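Local coordinates for PmbA-related protein (Thermotoga maritima, PDB 1VL4), which is a PmbA-related protein of the peptidase U62 family, a putative modulator of DNA gyrase that probably acts as a metallopeptidase, at residues 114-119 with 294-299; 176-181 with 201-206; 248-253 with 376-381; 353-358 with 423-428; 369-374 with 385-390. All blocks are in the same frame, centred on the assembly; numbering follows the deposited sequence. Where two conformers were deposited one is given.

Contact 1: 114-119 with 294-299; sequences REMETY and STPFDD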
# COMPACT_ATOMS: atom_id res chain seq x y z
N ARG A 114 19.82 -25.77 -2.30
CA ARG A 114 20.82 -25.42 -1.28
C ARG A 114 20.19 -25.53 0.09
O ARG A 114 19.12 -25.00 0.34
CB ARG A 114 21.30 -23.98 -1.46
CG ARG A 114 22.06 -23.70 -2.74
CD ARG A 114 22.76 -22.29 -2.67
NE ARG A 114 23.79 -22.20 -3.74
CZ ARG A 114 24.81 -21.36 -3.75
NH1 ARG A 114 24.97 -20.49 -2.77
NH2 ARG A 114 25.66 -21.36 -4.77
N GLU A 115 20.90 -26.18 0.98
CA GLU A 115 20.57 -26.24 2.42
C GLU A 115 21.00 -24.96 3.12
O GLU A 115 22.16 -24.59 3.04
CB GLU A 115 21.26 -27.43 3.03
CG GLU A 115 21.29 -27.54 4.59
CD GLU A 115 19.91 -27.56 5.23
OE1 GLU A 115 18.93 -27.97 4.56
OE2 GLU A 115 19.83 -27.15 6.43
N MET A 116 20.06 -24.31 3.82
CA MET A 116 20.34 -23.03 4.48
C MET A 116 19.55 -22.92 5.79
O MET A 116 18.41 -23.42 5.88
CB MET A 116 20.08 -21.85 3.54
CG MET A 116 18.74 -21.84 2.94
SD MET A 116 18.32 -20.46 1.86
CE MET A 116 19.31 -20.83 0.40
N GLU A 117 20.17 -22.29 6.79
CA GLU A 117 19.60 -22.18 8.14
C GLU A 117 18.77 -20.91 8.24
O GLU A 117 19.20 -19.92 8.78
CB GLU A 117 20.67 -22.30 9.27
CG GLU A 117 19.94 -22.69 10.59
CD GLU A 117 20.76 -22.62 11.89
OE1 GLU A 117 21.67 -21.77 12.03
OE2 GLU A 117 20.41 -23.41 12.80
N THR A 118 17.58 -20.95 7.66
CA THR A 118 16.68 -19.82 7.59
C THR A 118 15.70 -19.86 8.76
O THR A 118 15.07 -18.87 9.03
CB THR A 118 15.89 -19.82 6.25
OG1 THR A 118 15.29 -21.12 6.02
CG2 THR A 118 16.83 -19.53 5.09
N TYR A 119 15.64 -20.97 9.48
CA TYR A 119 14.72 -21.07 10.61
C TYR A 119 15.52 -21.45 11.80
O TYR A 119 16.06 -22.54 11.84
CB TYR A 119 13.65 -22.12 10.33
CG TYR A 119 12.77 -22.33 11.51
CD1 TYR A 119 11.86 -21.33 11.90
CD2 TYR A 119 12.91 -23.44 12.33
CE1 TYR A 119 11.06 -21.50 13.04
CE2 TYR A 119 12.13 -23.60 13.47
CZ TYR A 119 11.21 -22.63 13.82
OH TYR A 119 10.42 -22.80 14.96
N SER A 294 15.95 -14.78 2.52
CA SER A 294 16.74 -15.93 2.08
C SER A 294 15.84 -17.16 1.97
O SER A 294 14.98 -17.36 2.82
CB SER A 294 17.90 -16.19 3.02
OG SER A 294 18.83 -15.08 3.08
N THR A 295 15.97 -17.91 0.87
CA THR A 295 15.10 -19.04 0.60
C THR A 295 15.81 -19.92 -0.42
O THR A 295 16.54 -19.40 -1.23
CB THR A 295 13.73 -18.59 0.05
OG1 THR A 295 12.90 -19.75 -0.22
CG2 THR A 295 13.87 -17.73 -1.23
N PRO A 296 15.64 -21.23 -0.31
CA PRO A 296 16.20 -22.19 -1.26
C PRO A 296 15.43 -22.34 -2.56
O PRO A 296 15.92 -22.98 -3.47
CB PRO A 296 16.20 -23.49 -0.46
CG PRO A 296 15.16 -23.32 0.50
CD PRO A 296 15.02 -21.91 0.85
N PHE A 297 14.22 -21.74 -2.68
CA PHE A 297 13.47 -21.84 -3.92
C PHE A 297 12.63 -20.66 -4.11
O PHE A 297 12.23 -19.96 -3.12
CB PHE A 297 12.70 -23.19 -4.01
CG PHE A 297 11.74 -23.43 -2.85
CD1 PHE A 297 10.48 -22.84 -2.84
CD2 PHE A 297 12.10 -24.24 -1.80
CE1 PHE A 297 9.59 -23.07 -1.83
CE2 PHE A 297 11.25 -24.47 -0.75
CZ PHE A 297 10.00 -23.88 -0.74
N ASP A 298 12.40 -20.35 -5.39
CA ASP A 298 11.49 -19.28 -5.77
C ASP A 298 9.99 -19.70 -5.70
O ASP A 298 9.66 -20.80 -5.24
CB ASP A 298 11.94 -18.64 -7.12
CG ASP A 298 11.68 -19.51 -8.32
OD1 ASP A 298 10.93 -20.50 -8.17
OD2 ASP A 298 12.19 -19.17 -9.42
N ASP A 299 9.08 -18.84 -6.14
CA ASP A 299 7.65 -19.14 -6.05
C ASP A 299 7.16 -20.08 -7.18
O ASP A 299 6.00 -20.44 -7.21
CB ASP A 299 6.84 -17.85 -6.03
CG ASP A 299 7.03 -17.05 -4.72
OD1 ASP A 299 7.38 -17.67 -3.71
OD2 ASP A 299 6.92 -15.81 -4.75
O HOH W 1 18.67 -23.61 -3.90

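Contact 2: 176-181 with 201-206; sequences QMDGGF and LARTPE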
# COMPACT_ATOMS: atom_id res chain seq x y z
N GLN A 176 11.08 -23.23 5.89
CA GLN A 176 10.60 -22.36 6.92
C GLN A 176 11.67 -21.37 7.18
O GLN A 176 12.88 -21.66 6.96
CB GLN A 176 10.32 -23.07 8.23
CG GLN A 176 9.37 -24.13 8.25
CD GLN A 176 9.13 -24.51 9.68
OE1 GLN A 176 8.45 -23.80 10.42
NE2 GLN A 176 9.77 -25.58 10.10
N MET A 177 11.25 -20.14 7.50
CA MET A 177 12.17 -19.00 7.76
C MET A 177 11.63 -18.25 8.98
O MET A 177 10.41 -18.06 9.11
CB MET A 177 12.31 -18.02 6.54
CG MET A 177 11.20 -17.01 6.37
SD MET A 177 10.91 -15.93 7.80
CE MET A 177 12.37 -14.80 7.75
N ASP A 178 12.53 -17.76 9.82
CA ASP A 178 12.16 -16.86 10.87
C ASP A 178 13.14 -15.67 10.98
O ASP A 178 14.16 -15.63 10.27
CB ASP A 178 11.92 -17.58 12.20
CG ASP A 178 13.17 -18.12 12.86
OD1 ASP A 178 14.25 -18.25 12.26
OD2 ASP A 178 13.01 -18.46 14.02
N GLY A 179 12.76 -14.66 11.76
CA GLY A 179 13.61 -13.50 11.91
C GLY A 179 12.85 -12.38 12.53
O GLY A 179 11.69 -12.52 12.89
N GLY A 180 13.56 -11.29 12.72
CA GLY A 180 13.02 -10.11 13.40
C GLY A 180 13.86 -8.89 13.10
O GLY A 180 14.93 -8.99 12.48
N PHE A 181 13.40 -7.78 13.65
CA PHE A 181 13.79 -6.40 13.28
C PHE A 181 13.49 -5.55 14.50
O PHE A 181 12.47 -5.76 15.19
CB PHE A 181 12.91 -6.05 12.05
CG PHE A 181 12.80 -4.61 11.68
CD1 PHE A 181 13.71 -4.05 10.76
CD2 PHE A 181 11.70 -3.84 12.09
CE1 PHE A 181 13.56 -2.70 10.31
CE2 PHE A 181 11.53 -2.53 11.67
CZ PHE A 181 12.47 -1.95 10.74
N LEU A 201 18.47 -6.03 11.50
CA LEU A 201 17.73 -7.27 11.09
C LEU A 201 18.47 -8.44 11.70
O LEU A 201 19.70 -8.41 11.80
CB LEU A 201 17.69 -7.37 9.57
CG LEU A 201 16.67 -6.41 8.97
CD1 LEU A 201 17.10 -5.96 7.58
CD2 LEU A 201 15.30 -7.06 8.94
N ALA A 202 17.74 -9.42 12.20
CA ALA A 202 18.32 -10.57 12.86
C ALA A 202 17.52 -11.86 12.64
O ALA A 202 16.29 -11.85 12.51
CB ALA A 202 18.42 -10.29 14.34
N ARG A 203 18.24 -12.97 12.66
CA ARG A 203 17.67 -14.32 12.63
C ARG A 203 17.34 -14.79 14.05
O ARG A 203 16.46 -15.63 14.29
CB ARG A 203 18.69 -15.24 11.96
CG ARG A 203 18.13 -16.59 11.65
CD ARG A 203 17.49 -16.71 10.34
NE ARG A 203 18.26 -16.24 9.15
CZ ARG A 203 17.64 -16.03 7.99
NH1 ARG A 203 16.37 -16.33 7.86
NH2 ARG A 203 18.28 -15.58 6.93
N THR A 204 18.06 -14.25 15.04
CA THR A 204 17.80 -14.62 16.43
C THR A 204 17.73 -13.34 17.31
O THR A 204 18.33 -12.34 16.96
CB THR A 204 18.91 -15.55 16.92
OG1 THR A 204 18.57 -16.09 18.20
CG2 THR A 204 20.18 -14.79 17.08
N PRO A 205 17.01 -13.40 18.45
CA PRO A 205 16.91 -12.22 19.29
C PRO A 205 18.27 -11.73 19.83
O PRO A 205 18.47 -10.54 20.05
CB PRO A 205 16.01 -12.68 20.43
CG PRO A 205 15.51 -13.97 20.07
CD PRO A 205 16.18 -14.51 18.94
N GLU A 206 19.21 -12.66 19.96
CA GLU A 206 20.53 -12.41 20.53
C GLU A 206 21.29 -11.50 19.65
O GLU A 206 22.22 -10.83 20.09
CB GLU A 206 21.32 -13.72 20.63
CG GLU A 206 20.91 -14.57 21.79
CD GLU A 206 19.57 -15.22 21.63
OE1 GLU A 206 19.22 -15.68 20.50
OE2 GLU A 206 18.88 -15.30 22.66
O HOH W 2 14.90 -17.14 15.75

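Contact 3: 248-253 with 376-381; sequences MEMFIP and AGANSI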
# COMPACT_ATOMS: atom_id res chain seq x y z
N MET A 248 19.94 1.22 -4.14
CA MET A 248 20.14 0.00 -4.93
C MET A 248 18.84 -0.67 -5.33
O MET A 248 18.81 -1.49 -6.24
CB MET A 248 20.90 -1.07 -4.11
CG MET A 248 22.35 -0.92 -4.05
SD MET A 248 22.94 -2.11 -2.81
CE MET A 248 22.79 -3.71 -3.58
N GLU A 249 17.79 -0.47 -4.55
CA GLU A 249 16.51 -1.05 -4.89
C GLU A 249 16.03 -0.67 -6.26
O GLU A 249 15.30 -1.45 -6.90
CB GLU A 249 15.45 -0.66 -3.85
CG GLU A 249 15.89 -1.22 -2.50
CD GLU A 249 14.75 -1.78 -1.75
OE1 GLU A 249 14.02 -0.95 -1.17
OE2 GLU A 249 14.59 -3.03 -1.80
N MET A 250 16.44 0.50 -6.75
CA MET A 250 16.02 0.92 -8.10
C MET A 250 16.71 0.11 -9.22
O MET A 250 16.33 0.18 -10.39
CB MET A 250 16.18 2.42 -8.25
CG MET A 250 17.57 2.91 -8.70
SD MET A 250 17.52 4.71 -8.90
CE MET A 250 16.60 4.93 -10.43
N PHE A 251 17.70 -0.69 -8.85
CA PHE A 251 18.36 -1.57 -9.80
C PHE A 251 17.53 -2.83 -10.07
O PHE A 251 17.66 -3.49 -11.08
CB PHE A 251 19.72 -1.95 -9.23
CG PHE A 251 20.67 -2.56 -10.23
CD1 PHE A 251 20.96 -1.93 -11.41
CD2 PHE A 251 21.27 -3.77 -9.96
CE1 PHE A 251 21.85 -2.52 -12.34
CE2 PHE A 251 22.16 -4.35 -10.85
CZ PHE A 251 22.46 -3.72 -12.03
N ILE A 252 16.65 -3.16 -9.14
CA ILE A 252 15.97 -4.46 -9.17
C ILE A 252 15.04 -4.62 -10.40
O ILE A 252 15.18 -5.60 -11.14
CB ILE A 252 15.29 -4.75 -7.82
CG1 ILE A 252 16.35 -5.11 -6.76
CG2 ILE A 252 14.22 -5.85 -7.98
CD1 ILE A 252 15.79 -5.25 -5.30
N PRO A 253 14.14 -3.64 -10.68
CA PRO A 253 13.37 -3.74 -11.93
C PRO A 253 14.21 -3.79 -13.22
O PRO A 253 13.83 -4.44 -14.20
CB PRO A 253 12.47 -2.50 -11.90
CG PRO A 253 12.46 -2.01 -10.47
CD PRO A 253 13.77 -2.46 -9.88
N ALA A 376 8.46 8.39 -5.34
CA ALA A 376 8.23 9.47 -6.29
C ALA A 376 9.48 9.81 -7.08
O ALA A 376 9.37 10.27 -8.20
CB ALA A 376 7.70 10.74 -5.58
N GLY A 377 10.65 9.60 -6.48
CA GLY A 377 11.91 10.19 -6.92
C GLY A 377 12.85 9.33 -7.74
O GLY A 377 13.81 9.85 -8.31
N ALA A 378 12.56 8.02 -7.84
CA ALA A 378 13.46 7.07 -8.51
C ALA A 378 12.80 6.41 -9.72
O ALA A 378 11.82 5.74 -9.55
CB ALA A 378 13.90 6.04 -7.53
N ASN A 379 13.31 6.62 -10.94
CA ASN A 379 12.74 6.03 -12.14
C ASN A 379 13.59 4.90 -12.69
O ASN A 379 14.62 5.13 -13.33
CB ASN A 379 12.53 7.09 -13.24
CG ASN A 379 11.72 6.55 -14.43
OD1 ASN A 379 11.98 5.46 -14.92
ND2 ASN A 379 10.75 7.34 -14.91
N SER A 380 13.14 3.67 -12.46
CA SER A 380 13.85 2.48 -12.89
C SER A 380 13.76 2.24 -14.40
O SER A 380 14.53 1.44 -14.96
CB SER A 380 13.37 1.27 -12.10
OG SER A 380 13.65 1.46 -10.71
N ILE A 381 12.86 2.94 -15.08
CA ILE A 381 12.81 2.78 -16.53
C ILE A 381 13.93 3.59 -17.16
O ILE A 381 14.60 3.13 -18.06
CB ILE A 381 11.45 3.15 -17.15
CG1 ILE A 381 10.31 2.37 -16.48
CG2 ILE A 381 11.45 2.84 -18.67
CD1 ILE A 381 8.94 2.94 -16.81

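Contact 4: 353-358 with 423-428; sequences KSFEEL and GNDVKV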
# COMPACT_ATOMS: atom_id res chain seq x y z
N LYS A 353 38.51 -1.07 2.10
CA LYS A 353 38.65 0.16 2.89
C LYS A 353 37.53 0.30 3.93
O LYS A 353 36.36 0.05 3.66
CB LYS A 353 38.65 1.38 1.98
CG LYS A 353 39.81 1.48 0.95
CD LYS A 353 41.13 1.59 1.61
CE LYS A 353 42.22 2.21 0.68
NZ LYS A 353 42.29 1.54 -0.65
N SER A 354 37.87 0.73 5.14
CA SER A 354 36.85 1.06 6.11
C SER A 354 36.21 2.39 5.71
O SER A 354 36.71 3.09 4.82
CB SER A 354 37.48 1.21 7.48
OG SER A 354 38.33 2.33 7.47
N PHE A 355 35.12 2.74 6.38
CA PHE A 355 34.51 4.05 6.19
C PHE A 355 35.51 5.19 6.41
O PHE A 355 35.61 6.16 5.63
CB PHE A 355 33.29 4.19 7.09
CG PHE A 355 32.50 5.42 6.82
CD1 PHE A 355 31.49 5.42 5.88
CD2 PHE A 355 32.77 6.58 7.49
CE1 PHE A 355 30.79 6.58 5.62
CE2 PHE A 355 32.06 7.73 7.24
CZ PHE A 355 31.06 7.72 6.31
N GLU A 356 36.20 5.11 7.52
CA GLU A 356 37.20 6.12 7.87
C GLU A 356 38.28 6.26 6.79
O GLU A 356 38.74 7.37 6.52
CB GLU A 356 37.81 5.75 9.23
CG GLU A 356 38.86 6.73 9.80
CD GLU A 356 38.40 8.19 9.82
OE1 GLU A 356 37.20 8.44 10.08
OE2 GLU A 356 39.26 9.08 9.56
N GLU A 357 38.70 5.14 6.20
CA GLU A 357 39.65 5.14 5.09
C GLU A 357 39.07 5.79 3.83
O GLU A 357 39.73 6.59 3.17
CB GLU A 357 40.15 3.72 4.78
CG GLU A 357 41.09 3.19 5.87
CD GLU A 357 41.48 1.72 5.69
OE1 GLU A 357 40.62 0.83 5.46
OE2 GLU A 357 42.69 1.44 5.81
N LEU A 358 37.82 5.48 3.54
CA LEU A 358 37.09 6.14 2.46
C LEU A 358 36.97 7.66 2.64
O LEU A 358 37.08 8.42 1.67
CB LEU A 358 35.69 5.52 2.29
CG LEU A 358 35.60 4.08 1.79
CD1 LEU A 358 34.15 3.76 1.53
CD2 LEU A 358 36.46 3.74 0.56
N GLY A 423 33.80 0.09 0.17
CA GLY A 423 34.15 -0.18 1.57
C GLY A 423 33.95 -1.61 1.99
O GLY A 423 33.48 -2.46 1.22
N ASN A 424 34.23 -1.86 3.26
CA ASN A 424 34.12 -3.19 3.82
C ASN A 424 33.08 -3.18 4.95
O ASN A 424 32.98 -4.12 5.72
CB ASN A 424 35.52 -3.69 4.25
CG ASN A 424 36.06 -2.94 5.46
OD1 ASN A 424 35.37 -2.12 6.04
ND2 ASN A 424 37.30 -3.20 5.82
N ASP A 425 32.30 -2.10 5.05
CA ASP A 425 31.31 -1.92 6.11
C ASP A 425 29.96 -2.35 5.56
O ASP A 425 29.06 -1.55 5.39
CB ASP A 425 31.25 -0.47 6.63
CG ASP A 425 31.02 0.56 5.52
OD1 ASP A 425 31.39 0.27 4.37
OD2 ASP A 425 30.50 1.66 5.82
N VAL A 426 29.84 -3.65 5.34
CA VAL A 426 28.64 -4.25 4.76
C VAL A 426 27.48 -4.24 5.77
O VAL A 426 27.66 -4.55 6.94
CB VAL A 426 28.93 -5.69 4.34
CG1 VAL A 426 27.62 -6.39 3.88
CG2 VAL A 426 29.98 -5.69 3.24
N LYS A 427 26.31 -3.79 5.31
CA LYS A 427 25.11 -3.78 6.09
C LYS A 427 24.01 -4.48 5.27
O LYS A 427 23.97 -4.39 4.04
CB LYS A 427 24.67 -2.36 6.46
CG LYS A 427 23.44 -2.28 7.35
CD LYS A 427 23.26 -0.96 8.02
CE LYS A 427 21.88 -0.81 8.68
NZ LYS A 427 21.63 -1.69 9.84
N VAL A 428 23.11 -5.15 5.97
CA VAL A 428 22.03 -5.91 5.32
C VAL A 428 20.69 -5.17 5.48
O VAL A 428 20.36 -4.63 6.55
CB VAL A 428 21.97 -7.33 5.96
CG1 VAL A 428 20.74 -8.11 5.43
CG2 VAL A 428 23.14 -8.07 5.68

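Contact 5: 369-374 with 385-390; sequences TEVEGM and FSLFAK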
# COMPACT_ATOMS: atom_id res chain seq x y z
N THR A 369 24.21 9.90 4.03
CA THR A 369 23.89 8.83 4.98
C THR A 369 22.49 8.26 4.82
O THR A 369 22.26 7.13 5.19
CB THR A 369 24.00 9.30 6.43
OG1 THR A 369 23.21 10.49 6.60
CG2 THR A 369 25.47 9.61 6.78
N GLU A 370 21.56 9.06 4.30
CA GLU A 370 20.19 8.61 4.06
C GLU A 370 19.63 9.31 2.84
O GLU A 370 19.97 10.48 2.56
CB GLU A 370 19.29 8.90 5.27
CG GLU A 370 19.87 8.43 6.64
CD GLU A 370 19.88 6.93 6.80
OE1 GLU A 370 19.26 6.22 5.95
OE2 GLU A 370 20.51 6.44 7.78
N VAL A 371 18.79 8.59 2.09
CA VAL A 371 17.97 9.17 1.01
C VAL A 371 16.45 8.96 1.27
O VAL A 371 16.05 8.02 1.92
CB VAL A 371 18.34 8.59 -0.37
CG1 VAL A 371 19.70 9.10 -0.82
CG2 VAL A 371 18.34 7.05 -0.35
N GLU A 372 15.62 9.85 0.76
CA GLU A 372 14.19 9.81 1.01
C GLU A 372 13.46 10.08 -0.29
O GLU A 372 13.96 10.84 -1.15
CB GLU A 372 13.79 10.89 2.05
CG GLU A 372 14.24 10.57 3.51
CD GLU A 372 15.53 11.27 3.99
OE1 GLU A 372 15.83 12.41 3.56
OE2 GLU A 372 16.24 10.67 4.83
N GLY A 373 12.28 9.47 -0.41
CA GLY A 373 11.37 9.74 -1.52
C GLY A 373 11.64 8.90 -2.75
O GLY A 373 11.49 9.38 -3.87
N MET A 374 12.02 7.65 -2.55
CA MET A 374 12.32 6.74 -3.65
C MET A 374 11.09 6.52 -4.53
O MET A 374 11.18 6.52 -5.77
CB MET A 374 12.81 5.41 -3.10
CG MET A 374 14.23 5.40 -2.51
SD MET A 374 15.51 5.39 -3.78
CE MET A 374 15.28 3.81 -4.59
N PHE A 385 17.07 9.56 -11.05
CA PHE A 385 16.62 9.78 -9.69
C PHE A 385 16.86 11.24 -9.35
O PHE A 385 17.74 11.88 -9.92
CB PHE A 385 17.28 8.82 -8.66
CG PHE A 385 18.80 9.03 -8.47
CD1 PHE A 385 19.29 9.99 -7.58
CD2 PHE A 385 19.71 8.26 -9.18
CE1 PHE A 385 20.64 10.18 -7.41
CE2 PHE A 385 21.08 8.46 -9.02
CZ PHE A 385 21.54 9.41 -8.14
N SER A 386 16.03 11.73 -8.43
CA SER A 386 16.14 13.05 -7.81
C SER A 386 15.52 12.93 -6.41
O SER A 386 14.32 12.72 -6.25
CB SER A 386 15.38 14.10 -8.59
OG SER A 386 15.47 15.33 -7.90
N LEU A 387 16.35 13.01 -5.39
CA LEU A 387 16.02 12.50 -4.08
C LEU A 387 16.50 13.46 -3.02
O LEU A 387 17.64 13.95 -3.08
CB LEU A 387 16.70 11.13 -3.85
CG LEU A 387 16.27 9.96 -4.73
CD1 LEU A 387 17.23 8.81 -4.55
CD2 LEU A 387 14.82 9.51 -4.45
N PHE A 388 15.64 13.72 -2.05
CA PHE A 388 16.05 14.40 -0.85
C PHE A 388 17.04 13.52 -0.11
O PHE A 388 16.97 12.30 -0.19
CB PHE A 388 14.88 14.70 0.07
CG PHE A 388 13.87 15.63 -0.51
CD1 PHE A 388 12.85 15.16 -1.33
CD2 PHE A 388 13.92 16.97 -0.21
CE1 PHE A 388 11.91 16.03 -1.85
CE2 PHE A 388 12.97 17.83 -0.72
CZ PHE A 388 11.98 17.35 -1.54
N ALA A 389 17.98 14.15 0.58
CA ALA A 389 19.06 13.39 1.22
C ALA A 389 19.55 14.06 2.50
O ALA A 389 19.28 15.24 2.74
CB ALA A 389 20.23 13.19 0.23
N LYS A 390 20.22 13.26 3.33
CA LYS A 390 20.90 13.73 4.55
C LYS A 390 22.37 13.35 4.43
O LYS A 390 22.70 12.30 3.91
CB LYS A 390 20.34 12.98 5.77
CG LYS A 390 18.99 13.50 6.33
CD LYS A 390 18.42 12.47 7.31
CE LYS A 390 17.54 13.10 8.37
NZ LYS A 390 16.19 13.52 7.84

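Contact 1: 114-119 with 294-299
M116 and P296 carry the apolar part of this contact between two loops. The M116 sulphur lies over the peptide that joins T295 to P296, with SD 3.4 Å from T295 C and, on the proline ring, 3.7 Å from P296 CD. CG of M116 sits between its own backbone N and carbonyl carbon (chi1 54°), and the chain then bends at its last torsion (chi3 72°), which brings the methyl CE back to within 3.5 Å of T295 O. Beyond this pair, the methyl of T118 rests on the backbone of S294, CG2 to O 3.6 Å, while R114 O touches the proline ring, 3.4 Å from P296 CB. The two segments run in roughly opposing directions without strand pairing. Segment 114-119 belongs to the loop between helices 84-93 and 128-143, and segment 294-299 to the loop between strands 282-285 and 307-311, within the C-terminal family region. A water bridges the loops, accepting from R114 N at 2.9 Å and donating to P296 O at 2.9 Å. The hydroxyl of T118 turns to Q176 O of strand 172-188, and that of S294 to G291 O. T295 OG1 donates within its own loop to F297 O, at 3.0 Å, on a lone pair in the carbonyl plane. The guanidinium of R114 forms a salt bridge with E306.

Contact 2: 176-181 with 201-206
F181 meets L201 through one corner of its ring: CD1 lies 3.9 Å from L201 CD2, and the two side chains pass each other at a slant. The pair sits in the beta hairpin of strands 172-188 and 194-202, the last two strands of a six-stranded antiparallel sheet. F181 and L201 form a non-hydrogen-bonded pair and share one face. CG of F181 stands anti to its backbone N (chi1 164°), which puts CG beside the carbonyl carbon. Next to them, G180 and A202 are a hydrogen-bonded pair: G180 N donates to A202 O at 2.8 Å, nearly in line with the carbonyl bond, and A202 N returns a bond to G180 O at 2.9 Å. G179 passes close to the opposite strand, its CA 3.2 Å from A202 O, and a side chain there would meet that oxygen and the preceding carbonyl. After A202 the strand ends, and R203 doubles back, bent at chi2 (89°) and chi3 (51°). Its guanidinium is held mainly from outside, NE by P289 O and NH2 by H288 O. The carboxylate of D178 is likewise gripped by backbone N-H groups, those of V120 and G121, and does not pair with the arginine. A water donates to both D178 OD2 and R203 O. The direct polar link between R203 and D178 is a weak bond from R203 NH1 to D178 O, 3.3 Å long.

Contact 3: 248-253 with 376-381
S380 grips M250 at its carbonyl: OG donates to M250 O at 3.0 Å, in the carbonyl plane and on a lone pair. The same hydroxyl touches the side chain of M250, with OG 3.7 Å from M250 CB, and the ring of P253, where CG is also 3.7 Å from S380 OG. An alanine here would probably leave M250 O without this donor and take away the oxygen that fills the angle between M250 CB and the P253 ring. Further along the methionine, SD lies 4.1 Å from A378 CB, and the terminal methyl CE reaches the backbone, 3.5 Å from N379 O. The bend at chi3 (-74°) turns that methyl toward the backbone around N379. Residues 248-250 form a 3-10 turn just after helix 241-247, while segment 376-381 leaves the short helix 374-377, A378 being the first residue to depart from helical torsions. The contact therefore joins the turn between helices 241-247 and 252-255 to the loop that leads into strand 384-395, all within the C-terminal family region. In the next shell, the 3-10 turn is tied by F251 N to M248 O and I252 N to E249 O, which probably helps to set the M250 carbonyl in place. The loop is shaped by N379, whose OD1 accepts from S382 N and, weakly, from I381 N at 2.7 Å. Outside both segments, F412 of helix 412-417 packs on M250, while F251, pointing away from segment 376-381, packs on L346 of strand 345-348 and L416.

Contact 4: 353-358 with 423-428
N424 lies against the peptide between K353 and S354, just before helix 355-362. Its CB stands 3.9 Å from K353 O, and the next atom, CG, comes closer, at 3.5 Å from the same K353 O. CG sits between the backbone N and the carbonyl carbon (chi1 69°), which brings it toward the K353 carbonyl. Of the two amide atoms, OD1 touches S354 CA at 3.5 Å, while ND2 passes farther from the K353 carbonyl. The backbone adds a weak bond, N424 N to K353 O at 2.9 Å, and G423 CA approaches the same oxygen at 3.1 Å. There is little room at G423: a CB would press on L358 CD1, which lies 3.9 Å from G423 N, and clash with D425 OD1. The D425 carboxylate reaches F355 with OD2, 3.9 Å from F355 CD1, its plane steeply inclined to the ring. OD2 is also bonded to the hydroxyl of S436. F355 and L358 rest on L238 of strand 233-239 too, so the first turn of the helix also packs on that strand of the mixed sheet. The start of that turn is closed by S354 and E357: S354 N donates to E357 OE1, on its anti lone pair, and E357 N donates to S354 OG at 3.1 Å, the reciprocal pair of a capping box at the helix N-terminus.

Contact 5: 369-374 with 385-390
K390 O is approached by several donors of the facing strand. T369 N gives the firm bond, 2.8 Å to K390 O, and E370 N adds a weak one at 3.5 Å to the same oxygen. Two consecutive residues thus face one, a classic beta bulge, and E370 O in turn accepts from K390 N at 2.9 Å. From there the antiparallel ladder of strands 365-372 and 384-395 continues: V371 opposes A389 as a non-hydrogen-bonded pair, and E372 N donates to F388 O at 3.0 Å. The two strands are neighbours in the mixed sheet of the C-terminal family region, joined by helix 374-377 and the loop after it. The side chains of E370, E372, F388 and K390 share one face. There the E372 chain bends at chi2 (99°) and lies across K390 at about a right angle, with OE2 3.8 Å from K390 CD and 4.1 Å from K390 NZ, too far for a salt bridge; NZ bonds instead to the hydroxyl of S195. An alanine in place of E372 would probably leave K390 CD without the carboxylate that lies against it and remove a negative charge near its ammonium group. The carboxylate of E370 turns from the facing strand to a salt bridge with R240. On the face of V371 and A389, L387 packs where the strand gives way to the helix: CD1 lies 3.9 Å from M374 SD, CD2 3.4 Å from G373 O. L247 of helix 241-247 touches both M374 and L387, and I408 of strand 406-411 adjoins V371.

In the fold
Contacts 1 and 2 adjoin, centres 14 Å apart: T118 bonds to Q176 and D178, so the loop of contact 1 lies along strand 172-188 of the six-stranded antiparallel sheet. The second cluster is contacts 3 and 5, centres 12 Å apart, which share helix 374-377 and touch through G377 and S386. Contact 4 lies about 20 Å from contact 5, centre to centre; its helix 355-362 leads directly into strand 365-372. Along the chain, contact 2 falls between the segments of contact 1 and contact 5 between those of contact 4, while contact 3 interlaces with contacts 1, 4 and 5. L201 packs on V428, joining contacts 2 and 4 and bringing the central and C-terminal family regions into touch.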